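Local coordinates for hypothetical protein (Neisseria meningitidis Z2491, PDB 2F46) that is of unproven function but probably acts as a nonclassical, eukaryotic-like phosphatase that hydrolyses phosphate esters, at residues P59-A62 with Q63-Q66; V91-F94 with R95-G99; T111-R114 with C115-W119; E126-V130 with D131-R135. All coordinates share one frame; numbering follows the deposited sequence. Where two conformers were deposited one is given.

Contact 1: residues P59-A62 with Q63-Q66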
loop_
_atom_site.group_PDB
_atom_site.type_symbol
_atom_site.label_atom_id
_atom_site.label_comp_id
_atom_site.label_asym_id
_atom_site.label_seq_id
_atom_site.Cartn_x
_atom_site.Cartn_y
_atom_site.Cartn_z
ATOM N N PRO A 59 -9.267 -6.472 -11.476
ATOM C CA PRO A 59 -10.291 -6.957 -10.579
ATOM C C PRO A 59 -10.790 -5.861 -9.631
ATOM O O PRO A 59 -9.971 -5.081 -9.161
ATOM C CB PRO A 59 -9.565 -8.049 -9.768
ATOM C CG PRO A 59 -8.309 -8.308 -10.446
ATOM C CD PRO A 59 -7.962 -7.109 -11.230
ATOM N N ASP A 60 -12.094 -5.806 -9.374
ATOM C CA ASP A 60 -12.684 -4.871 -8.420
ATOM C C ASP A 60 -12.269 -5.297 -7.015
ATOM O O ASP A 60 -12.040 -6.494 -6.765
ATOM C CB ASP A 60 -14.203 -4.857 -8.457
ATOM C CG ASP A 60 -14.767 -4.083 -9.640
ATOM O OD1 ASP A 60 -14.020 -3.413 -10.390
ATOM O OD2 ASP A 60 -16.004 -4.125 -9.770
ATOM N N PHE A 61 -12.188 -4.332 -6.104
ATOM C CA PHE A 61 -11.787 -4.669 -4.739
ATOM C C PHE A 61 -12.711 -5.706 -4.118
ATOM O O PHE A 61 -12.239 -6.605 -3.414
ATOM C CB PHE A 61 -11.672 -3.464 -3.799
ATOM C CG PHE A 61 -11.135 -3.826 -2.435
ATOM C CD1 PHE A 61 -9.871 -4.365 -2.303
ATOM C CD2 PHE A 61 -11.903 -3.653 -1.285
ATOM C CE1 PHE A 61 -9.354 -4.719 -1.035
ATOM C CE2 PHE A 61 -11.397 -3.992 -0.029
ATOM C CZ PHE A 61 -10.124 -4.533 0.091
ATOM N N ALA A 62 -14.017 -5.638 -4.390
ATOM C CA ALA A 62 -14.953 -6.590 -3.812
ATOM C C ALA A 62 -14.597 -8.026 -4.208
ATOM O O ALA A 62 -14.777 -8.978 -3.415
ATOM C CB ALA A 62 -16.342 -6.259 -4.260
ATOM N N GLN A 63 -14.082 -8.212 -5.396
ATOM C CA GLN A 63 -13.734 -9.534 -5.870
ATOM C C GLN A 63 -12.388 -10.002 -5.285
ATOM O O GLN A 63 -12.197 -11.170 -4.972
ATOM C CB GLN A 63 -13.690 -9.573 -7.405
ATOM C CG GLN A 63 -13.370 -10.963 -8.012
ATOM C CD GLN A 63 -14.295 -12.029 -7.458
ATOM O OE1 GLN A 63 -15.498 -11.808 -7.338
ATOM N NE2 GLN A 63 -13.737 -13.177 -7.081
ATOM N N ILE A 64 -11.445 -9.083 -5.123
ATOM C CA ILE A 64 -10.213 -9.377 -4.407
ATOM C C ILE A 64 -10.553 -9.817 -2.989
ATOM O O ILE A 64 -9.982 -10.815 -2.501
ATOM C CB ILE A 64 -9.258 -8.146 -4.421
ATOM C CG1 ILE A 64 -8.727 -7.871 -5.831
ATOM C CG2 ILE A 64 -8.079 -8.325 -3.459
ATOM C CD1 ILE A 64 -7.919 -8.989 -6.440
ATOM N N LYS A 65 -11.443 -9.098 -2.315
ATOM C CA LYS A 65 -11.903 -9.475 -1.002
ATOM C C LYS A 65 -12.482 -10.890 -0.988
ATOM O O LYS A 65 -12.151 -11.701 -0.119
ATOM C CB LYS A 65 -12.888 -8.435 -0.433
ATOM C CG LYS A 65 -13.468 -8.777 0.933
ATOM C CD LYS A 65 -14.214 -7.614 1.514
ATOM C CE LYS A 65 -14.860 -7.982 2.838
ATOM N NZ LYS A 65 -15.525 -6.768 3.416
ATOM N N GLN A 66 -13.355 -11.211 -1.933
ATOM C CA GLN A 66 -13.915 -12.582 -2.012
ATOM C C GLN A 66 -12.855 -13.648 -2.128
ATOM O O GLN A 66 -12.941 -14.695 -1.459
ATOM C CB GLN A 66 -14.804 -12.710 -3.239
ATOM C CG GLN A 66 -16.194 -12.239 -3.067
ATOM C CD GLN A 66 -17.125 -12.838 -4.137
ATOM O OE1 GLN A 66 -17.248 -12.307 -5.247
ATOM N NE2 GLN A 66 -17.776 -13.939 -3.793
#
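The carbonyl oxygen of Asp60 takes two backbone N-H groups from the first turn of helix 61-68. Gln63 N reaches Asp60 O at 3.0 Å, bent at 131° and from well above the carbonyl plane. Ile64 N, four residues on, reaches Asp60 O at 3.1 Å, lies in that plane and makes the regular helical bond. The next bond is shorter and straighter, with Lys65 N 2.8 Å from Phe61 O. Gln66 N follows, 3.0 Å from Ala62 O. Asp60 holds the N-cap position, yet its carboxylate makes no capping bond. It forms a salt bridge with Arg53 instead. The N-H of Phe61 is taken by the carboxylate of Asp52, so an acidic side chain still meets the start of the helix. A negative charge there probably suits the helix dipole.

The packing is carried by Pro59 and Ile64, whose side chains cross at a slant. Ile64 CD1 lies 3.8 Å from Pro59 CB. Ile64 turns CG1 back beside its own backbone N (chi1 -68°), which brings the ethyl branch round to the proline ring. Phe61, in the conformer described, adds a looser contact, its CD1 4.4 Å from Ile64 CB. The ring and Ile64 both pack on Tyr108 of strand 105-108, so this side of the helix faces the sheet. Lys65 runs out extended past Phe76.

Proline just before the N-cap and isoleucine four residues after it form a hydrophobic staple. It closes the start of the helix in the beta-alpha-beta unit of strand 45-48, helix 61-68 and strand 75-78.

Contact 2: residues V91-F94 with R95-G99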
loop_
_atom_site.group_PDB
_atom_site.type_symbol
_atom_site.label_atom_id
_atom_site.label_comp_id
_atom_site.label_asym_id
_atom_site.label_seq_id
_atom_site.Cartn_x
_atom_site.Cartn_y
_atom_site.Cartn_z
ATOM N N VAL A 91 -3.179 10.555 3.922
ATOM C CA VAL A 91 -2.020 10.084 4.622
ATOM C C VAL A 91 -2.367 9.627 6.051
ATOM O O VAL A 91 -1.963 8.560 6.517
ATOM C CB VAL A 91 -0.934 11.209 4.682
ATOM C CG1 VAL A 91 0.232 10.807 5.541
ATOM C CG2 VAL A 91 -0.479 11.518 3.209
ATOM N N GLU A 92 -3.096 10.459 6.776
ATOM C CA GLU A 92 -3.436 10.070 8.148
ATOM C C GLU A 92 -4.497 8.949 8.174
ATOM O O GLU A 92 -4.451 8.119 9.066
ATOM C CB GLU A 92 -3.825 11.292 8.971
ATOM C CG GLU A 92 -2.697 12.272 9.127
ATOM C CD GLU A 92 -1.511 11.680 9.822
ATOM O OE1 GLU A 92 -1.677 11.200 10.942
ATOM O OE2 GLU A 92 -0.415 11.670 9.267
ATOM N N THR A 93 -5.402 8.877 7.200
ATOM C CA THR A 93 -6.298 7.712 7.126
ATOM C C THR A 93 -5.513 6.394 6.934
ATOM O O THR A 93 -5.777 5.405 7.609
ATOM C CB THR A 93 -7.333 7.868 6.045
ATOM O OG1 THR A 93 -8.300 8.875 6.431
ATOM C CG2 THR A 93 -8.080 6.574 5.767
ATOM N N PHE A 94 -4.476 6.416 6.100
ATOM C CA PHE A 94 -3.654 5.202 5.924
ATOM C C PHE A 94 -2.950 4.846 7.224
ATOM O O PHE A 94 -2.932 3.710 7.655
ATOM C CB PHE A 94 -2.672 5.489 4.787
ATOM C CG PHE A 94 -1.872 4.287 4.310
ATOM C CD1 PHE A 94 -2.434 3.323 3.509
ATOM C CD2 PHE A 94 -0.519 4.198 4.649
ATOM C CE1 PHE A 94 -1.658 2.264 3.045
ATOM C CE2 PHE A 94 0.247 3.135 4.179
ATOM C CZ PHE A 94 -0.335 2.173 3.403
ATOM N N ARG A 95 -2.362 5.862 7.869
ATOM C CA ARG A 95 -1.699 5.660 9.151
ATOM C C ARG A 95 -2.629 5.020 10.186
ATOM O O ARG A 95 -2.238 4.095 10.877
ATOM C CB ARG A 95 -1.208 7.004 9.670
ATOM C CG ARG A 95 -0.573 6.951 11.007
ATOM C CD ARG A 95 -0.652 8.301 11.597
ATOM N NE ARG A 95 0.226 8.409 12.738
ATOM C CZ ARG A 95 0.419 9.540 13.413
ATOM N NH1 ARG A 95 -0.183 10.665 13.042
ATOM N NH2 ARG A 95 1.240 9.544 14.453
ATOM N N GLN A 96 -3.847 5.524 10.265
ATOM C CA GLN A 96 -4.841 5.017 11.207
ATOM C C GLN A 96 -5.280 3.609 10.875
ATOM O O GLN A 96 -5.407 2.767 11.787
ATOM C CB GLN A 96 -6.071 5.921 11.256
ATOM C CG GLN A 96 -5.808 7.270 11.907
ATOM C CD GLN A 96 -7.092 8.100 12.148
ATOM O OE1 GLN A 96 -8.148 7.539 12.495
ATOM N NE2 GLN A 96 -6.992 9.432 12.006
ATOM N N LEU A 97 -5.517 3.324 9.594
ATOM C CA LEU A 97 -5.920 1.975 9.210
ATOM C C LEU A 97 -4.858 0.983 9.616
ATOM O O LEU A 97 -5.186 -0.053 10.205
ATOM C CB LEU A 97 -6.166 1.880 7.707
ATOM C CG LEU A 97 -7.404 2.573 7.177
ATOM C CD1 LEU A 97 -7.366 2.576 5.637
ATOM C CD2 LEU A 97 -8.676 1.941 7.710
ATOM N N ILE A 98 -3.593 1.308 9.381
ATOM C CA ILE A 98 -2.511 0.436 9.831
ATOM C C ILE A 98 -2.472 0.371 11.367
ATOM O O ILE A 98 -2.295 -0.707 11.939
ATOM C CB ILE A 98 -1.164 0.877 9.238
ATOM C CG1 ILE A 98 -1.172 0.631 7.710
ATOM C CG2 ILE A 98 0.026 0.162 9.960
ATOM C CD1 ILE A 98 -0.049 1.294 6.980
ATOM N N GLY A 99 -2.641 1.496 12.043
ATOM C CA GLY A 99 -2.528 1.482 13.499
ATOM C C GLY A 99 -3.525 0.579 14.181
ATOM O O GLY A 99 -3.214 -0.005 15.229
#
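Ile98 sets its CD1 methyl over one face of the Phe94 ring, 3.8 Å from the ring centroid and 30° off the normal. This is a CH-pi contact one helical turn apart. The methyl sits off-centre toward CE2 and CZ, with Ile98 CD1 only 3.4 Å from Phe94 CE2. Ile98 CG1 lies beside its own backbone N, which carries CD1 back over the ring one turn earlier. The two side chains meet at a slant.

Glu92 and Arg95 are set quite differently. They run side by side in the same direction and join in a salt bridge. Arg95 NH1 lies 2.6 Å from Glu92 OE1, and the N-H...O angle is 161°. The oxygen sits at the guanidinium edge, nearly in its plane, and is met on its syn side. The carboxylate and guanidinium planes are 84° apart, and OE1 alone meets NH1, while OE2 goes to Arg122 of helix 113-125. Glu92 folds back at chi2 to reach Arg95. It was modelled in two conformers, and both salt bridges are those of the one described.

Helix 88-99 is amphipathic here. Phe94, Leu97 and Ile98 all pack on Ile47 of the sheet, while Gln96 and Arg95 lie on the exposed side. Val91 and Phe94 also touch helix 113-125.

Thr93 and Leu97 lie alongside each other, with Thr93 CG2 4.1 Å from Leu97 CD1. Thr93 gives its OG1 to the carbonyl of His89. Regular backbone bonds run beneath, such as Ile98 N to Phe94 O at 3.0 Å.

Contact 3: residues T111-R114 with C115-W119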
loop_
_atom_site.group_PDB
_atom_site.type_symbol
_atom_site.label_atom_id
_atom_site.label_comp_id
_atom_site.label_asym_id
_atom_site.label_seq_id
_atom_site.Cartn_x
_atom_site.Cartn_y
_atom_site.Cartn_z
ATOM N N THR A 111 0.710 -0.361 -8.875
ATOM C CA THR A 111 2.136 -0.634 -8.786
ATOM C C THR A 111 2.699 -0.702 -7.382
ATOM O O THR A 111 3.827 -1.165 -7.196
ATOM C CB THR A 111 2.915 0.491 -9.455
ATOM O OG1 THR A 111 2.580 1.734 -8.818
ATOM C CG2 THR A 111 2.658 0.542 -10.937
ATOM N N GLY A 112 1.951 -0.207 -6.396
ATOM C CA GLY A 112 2.482 0.008 -5.058
ATOM C C GLY A 112 2.956 1.434 -4.828
ATOM O O GLY A 112 3.278 1.792 -3.689
ATOM N N THR A 113 2.952 2.274 -5.856
ATOM C CA THR A 113 3.386 3.670 -5.727
ATOM C C THR A 113 2.537 4.439 -4.722
ATOM O O THR A 113 3.045 5.165 -3.878
ATOM C CB THR A 113 3.352 4.367 -7.085
ATOM O OG1 THR A 113 4.304 3.685 -7.925
ATOM C CG2 THR A 113 3.735 5.830 -6.985
ATOM N N ARG A 114 1.226 4.303 -4.853
ATOM C CA ARG A 114 0.358 5.088 -3.949
ATOM C C ARG A 114 0.511 4.680 -2.503
ATOM O O ARG A 114 0.549 5.570 -1.618
ATOM C CB ARG A 114 -1.094 5.003 -4.389
ATOM C CG ARG A 114 -1.365 5.805 -5.647
ATOM C CD ARG A 114 -2.719 5.426 -6.293
ATOM N NE ARG A 114 -2.520 4.419 -7.325
ATOM C CZ ARG A 114 -3.408 4.171 -8.277
ATOM N NH1 ARG A 114 -4.567 4.790 -8.300
ATOM N NH2 ARG A 114 -3.101 3.306 -9.234
ATOM N N CYS A 115 0.628 3.374 -2.243
ATOM C CA CYS A 115 0.855 2.855 -0.896
ATOM C C CYS A 115 2.150 3.454 -0.323
ATOM O O CYS A 115 2.212 3.982 0.801
ATOM C CB CYS A 115 0.898 1.327 -0.904
ATOM S SG CYS A 115 -0.405 0.540 -1.945
ATOM N N SER A 116 3.184 3.403 -1.166
ATOM C CA SER A 116 4.494 3.859 -0.745
ATOM C C SER A 116 4.485 5.359 -0.474
ATOM O O SER A 116 5.169 5.855 0.429
ATOM C CB SER A 116 5.543 3.464 -1.778
ATOM O OG SER A 116 5.593 2.066 -1.971
ATOM N N LEU A 117 3.709 6.109 -1.240
ATOM C CA LEU A 117 3.575 7.544 -0.978
ATOM C C LEU A 117 2.786 7.838 0.296
ATOM O O LEU A 117 3.140 8.752 1.070
ATOM C CB LEU A 117 2.905 8.235 -2.135
ATOM C CG LEU A 117 3.748 8.463 -3.362
ATOM C CD1 LEU A 117 2.908 8.956 -4.487
ATOM C CD2 LEU A 117 4.826 9.477 -3.101
ATOM N N LEU A 118 1.698 7.133 0.533
ATOM C CA LEU A 118 0.943 7.352 1.755
ATOM C C LEU A 118 1.833 7.093 2.977
ATOM O O LEU A 118 1.814 7.875 3.949
ATOM C CB LEU A 118 -0.311 6.474 1.772
ATOM C CG LEU A 118 -1.362 6.895 0.735
ATOM C CD1 LEU A 118 -2.370 5.780 0.568
ATOM C CD2 LEU A 118 -2.071 8.196 1.132
ATOM N N TRP A 119 2.599 6.003 2.931
ATOM C CA TRP A 119 3.592 5.659 3.962
ATOM C C TRP A 119 4.632 6.753 4.034
ATOM O O TRP A 119 4.915 7.323 5.103
ATOM C CB TRP A 119 4.240 4.318 3.634
ATOM C CG TRP A 119 5.329 3.911 4.513
ATOM C CD1 TRP A 119 5.215 3.216 5.676
ATOM C CD2 TRP A 119 6.709 4.109 4.287
ATOM N NE1 TRP A 119 6.469 3.030 6.228
ATOM C CE2 TRP A 119 7.403 3.566 5.385
ATOM C CE3 TRP A 119 7.435 4.734 3.263
ATOM C CZ2 TRP A 119 8.779 3.590 5.481
ATOM C CZ3 TRP A 119 8.816 4.744 3.352
ATOM C CH2 TRP A 119 9.466 4.212 4.468
#
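Gly112 O receives two hydrogen bonds from Ser116. Ser116 N lies 3.0 Å from Gly112 O. Ser116 OG, in the conformer described, comes at 2.9 Å from Gly112 O, from above the carbonyl plane. The serine turns its hydroxyl back beside its own N (chi1 -59°), and both donors therefore face the same carbonyl. Further backbone bonds follow, with Leu117 N 2.9 Å from Thr113 O and Leu118 N 2.9 Å from Arg114 O. The hydroxyls of Thr111 and Thr113 are also hydrogen-bonded, OG1 to OG1 at 2.8 Å.

Charge enters through Arg114. Its NH1 pairs with Glu54 and also meets the carbonyl of Val81.

Apolar packing across the contact is light. Thr113 CG2 lies beside Leu117 CD1 at 4.1 Å. Cys115 and Ser116, each modelled in two conformers, press on Ile26 of the sheet.

Gly112 is the N-cap, and its positive phi (96°) suits glycine. It makes the turn that joins the loop after strand 105-108 to helix 113-125. Two bonds from Ser116 hold its carbonyl and so fix the turn, while Glu54 ties Arg114. With Cys109 beside that arginine, this probably corresponds to the phosphate-binding P-loop of cysteine phosphatases.

Contact 4: residues E126-V130 with D131-R135; sequences EGMPV and DEIIR
Glu132, whose CB and CG rest against Met128, sends its carboxylate to the edge of the Arg135 guanidinium. The grip is side-on and uses two nitrogens. Arg135 NE lies 2.9 Å from Glu132 OE1, and Arg135 NH2 lies 2.8 Å from Glu132 OE2. Both oxygens sit near the guanidinium plane, but both nitrogens stand above the plane of the carboxylate, so the two groups are tilted and not coplanar. Both residues were modelled in two conformers, and this pairing belongs to one of them. Glu132 also bridges to Arg136.

The apolar contact is made by Met128, a selenomethionine. Its SE lies 3.7 Å from Ile133 CG1, and its CG lies 3.9 Å from Glu132 CG. The chain is extended as far as SE, which brings SE alongside Ile133 CG1. Further along, Val130 CG1 meets Ile134 CD1 at 3.9 Å.

Pro129 is the N-cap. Ile133 N is 3.0 Å from Pro129 O, while Glu132 N makes a weak, bent bond to the same oxygen. Gly127, with positive phi, closes the preceding helix in a Schellman motif.

Met128 and Ile133 form a hydrophobic staple across the start of helix 130-139, and both touch helix 113-125. Val130 packs on helix 148-153. The chemistry thus divides: apolar groups join three helices, while Glu132 and Arg135 pair along the outer side.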
loop_
_atom_site.group_PDB
_atom_site.type_symbol
_atom_site.label_atom_id
_atom_site.label_comp_id
_atom_site.label_asym_id
_atom_site.label_seq_id
_atom_site.Cartn_x
_atom_site.Cartn_y
_atom_site.Cartn_z
ATOM N N GLU A 126 7.276 12.765 10.221
ATOM C CA GLU A 126 7.972 12.308 11.422
ATOM C C GLU A 126 9.458 12.604 11.409
ATOM O O GLU A 126 10.148 12.287 12.383
ATOM C CB GLU A 126 7.798 10.814 11.592
ATOM C CG GLU A 126 6.387 10.387 11.809
ATOM C CD GLU A 126 6.243 8.895 11.886
ATOM O OE1 GLU A 126 7.214 8.135 11.582
ATOM O OE2 GLU A 126 5.132 8.474 12.250
ATOM N N GLY A 127 9.970 13.141 10.302
ATOM C CA GLY A 127 11.365 13.568 10.226
ATOM C C GLY A 127 12.306 12.616 9.533
ATOM O O GLY A 127 13.520 12.816 9.574
HETATM N N MSE A 128 11.790 11.577 8.875
HETATM C CA MSE A 128 12.659 10.720 8.107
HETATM C C MSE A 128 13.229 11.509 6.909
HETATM O O MSE A 128 12.478 12.187 6.190
HETATM C CB MSE A 128 11.911 9.507 7.576
HETATM C CG MSE A 128 12.816 8.479 7.010
HETATM SE SE MSE A 128 11.974 6.859 6.405
HETATM C CE MSE A 128 11.940 5.894 8.201
ATOM N N PRO A 129 14.562 11.439 6.700
ATOM C CA PRO A 129 15.062 12.188 5.555
ATOM C C PRO A 129 14.513 11.625 4.242
ATOM O O PRO A 129 14.351 10.417 4.104
ATOM C CB PRO A 129 16.599 12.003 5.625
ATOM C CG PRO A 129 16.889 11.450 6.976
ATOM C CD PRO A 129 15.633 10.765 7.450
ATOM N N VAL A 130 14.347 12.501 3.279
ATOM C CA VAL A 130 13.683 12.138 2.021
ATOM C C VAL A 130 14.453 11.042 1.297
ATOM O O VAL A 130 13.867 10.120 0.732
ATOM C CB VAL A 130 13.502 13.354 1.145
ATOM C CG1 VAL A 130 12.992 12.968 -0.233
ATOM C CG2 VAL A 130 12.558 14.324 1.807
ATOM N N ASP A 131 15.788 11.129 1.295
ATOM C CA ASP A 131 16.575 10.087 0.658
ATOM C C ASP A 131 16.365 8.703 1.254
ATOM O O ASP A 131 16.420 7.699 0.531
ATOM C CB ASP A 131 18.093 10.421 0.721
ATOM C CG ASP A 131 18.530 11.435 -0.322
ATOM O OD1 ASP A 131 17.792 11.699 -1.287
ATOM O OD2 ASP A 131 19.659 11.943 -0.178
ATOM N N GLU A 132 16.158 8.667 2.567
ATOM C CA GLU A 132 15.866 7.419 3.285
ATOM C C GLU A 132 14.478 6.897 2.923
ATOM O O GLU A 132 14.322 5.721 2.682
ATOM C CB GLU A 132 16.010 7.590 4.800
ATOM C CG GLU A 132 15.774 6.322 5.616
ATOM C CD GLU A 132 16.867 5.259 5.455
ATOM O OE1 GLU A 132 17.857 5.459 4.688
ATOM O OE2 GLU A 132 16.740 4.202 6.113
ATOM N N ILE A 133 13.503 7.789 2.855
ATOM C CA ILE A 133 12.134 7.400 2.384
ATOM C C ILE A 133 12.258 6.700 1.021
ATOM O O ILE A 133 11.755 5.592 0.777
ATOM C CB ILE A 133 11.211 8.619 2.307
ATOM C CG1 ILE A 133 11.051 9.246 3.689
ATOM C CG2 ILE A 133 9.832 8.227 1.751
ATOM C CD1 ILE A 133 10.349 10.568 3.705
ATOM N N ILE A 134 12.961 7.370 0.112
ATOM C CA ILE A 134 13.119 6.848 -1.223
ATOM C C ILE A 134 13.889 5.513 -1.258
ATOM O O ILE A 134 13.535 4.597 -1.953
ATOM C CB ILE A 134 13.735 7.944 -2.152
ATOM C CG1 ILE A 134 12.713 9.080 -2.288
ATOM C CG2 ILE A 134 14.113 7.388 -3.536
ATOM C CD1 ILE A 134 13.250 10.302 -3.051
ATOM N N ARG A 135 14.938 5.417 -0.456
ATOM C CA ARG A 135 15.705 4.188 -0.387
ATOM C C ARG A 135 14.833 3.042 0.135
ATOM O O ARG A 135 14.832 1.980 -0.411
ATOM C CB ARG A 135 16.934 4.371 0.502
ATOM C CG ARG A 135 17.725 3.074 0.701
ATOM C CD ARG A 135 18.772 3.166 1.833
ATOM N NE ARG A 135 18.199 2.959 3.182
ATOM C CZ ARG A 135 17.769 1.788 3.667
ATOM N NH1 ARG A 135 17.828 0.677 2.942
ATOM N NH2 ARG A 135 17.287 1.722 4.906
#

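In the fold
Contact 3 is the buried one, its centre about 5 Å from the centre of the chain, and uses mostly hydrogen bonds at a helix start. Contacts 1, 2 and 4 are partly buried. Contact 2 touches contact 3 where the Phe94 ring meets Leu118, joining helices 88-99 and 113-125. Contact 4 meets contact 3 through Trp119, which lies against Met128 and Ile133. Contact 1 touches none of the others and lies about 33 Å, centre to centre, from contact 4. Even so, contacts 1 and 4 share a hydrophobic staple at a helix start. Contact 2 has a salt bridge between its segments, contact 4 one within 131-135.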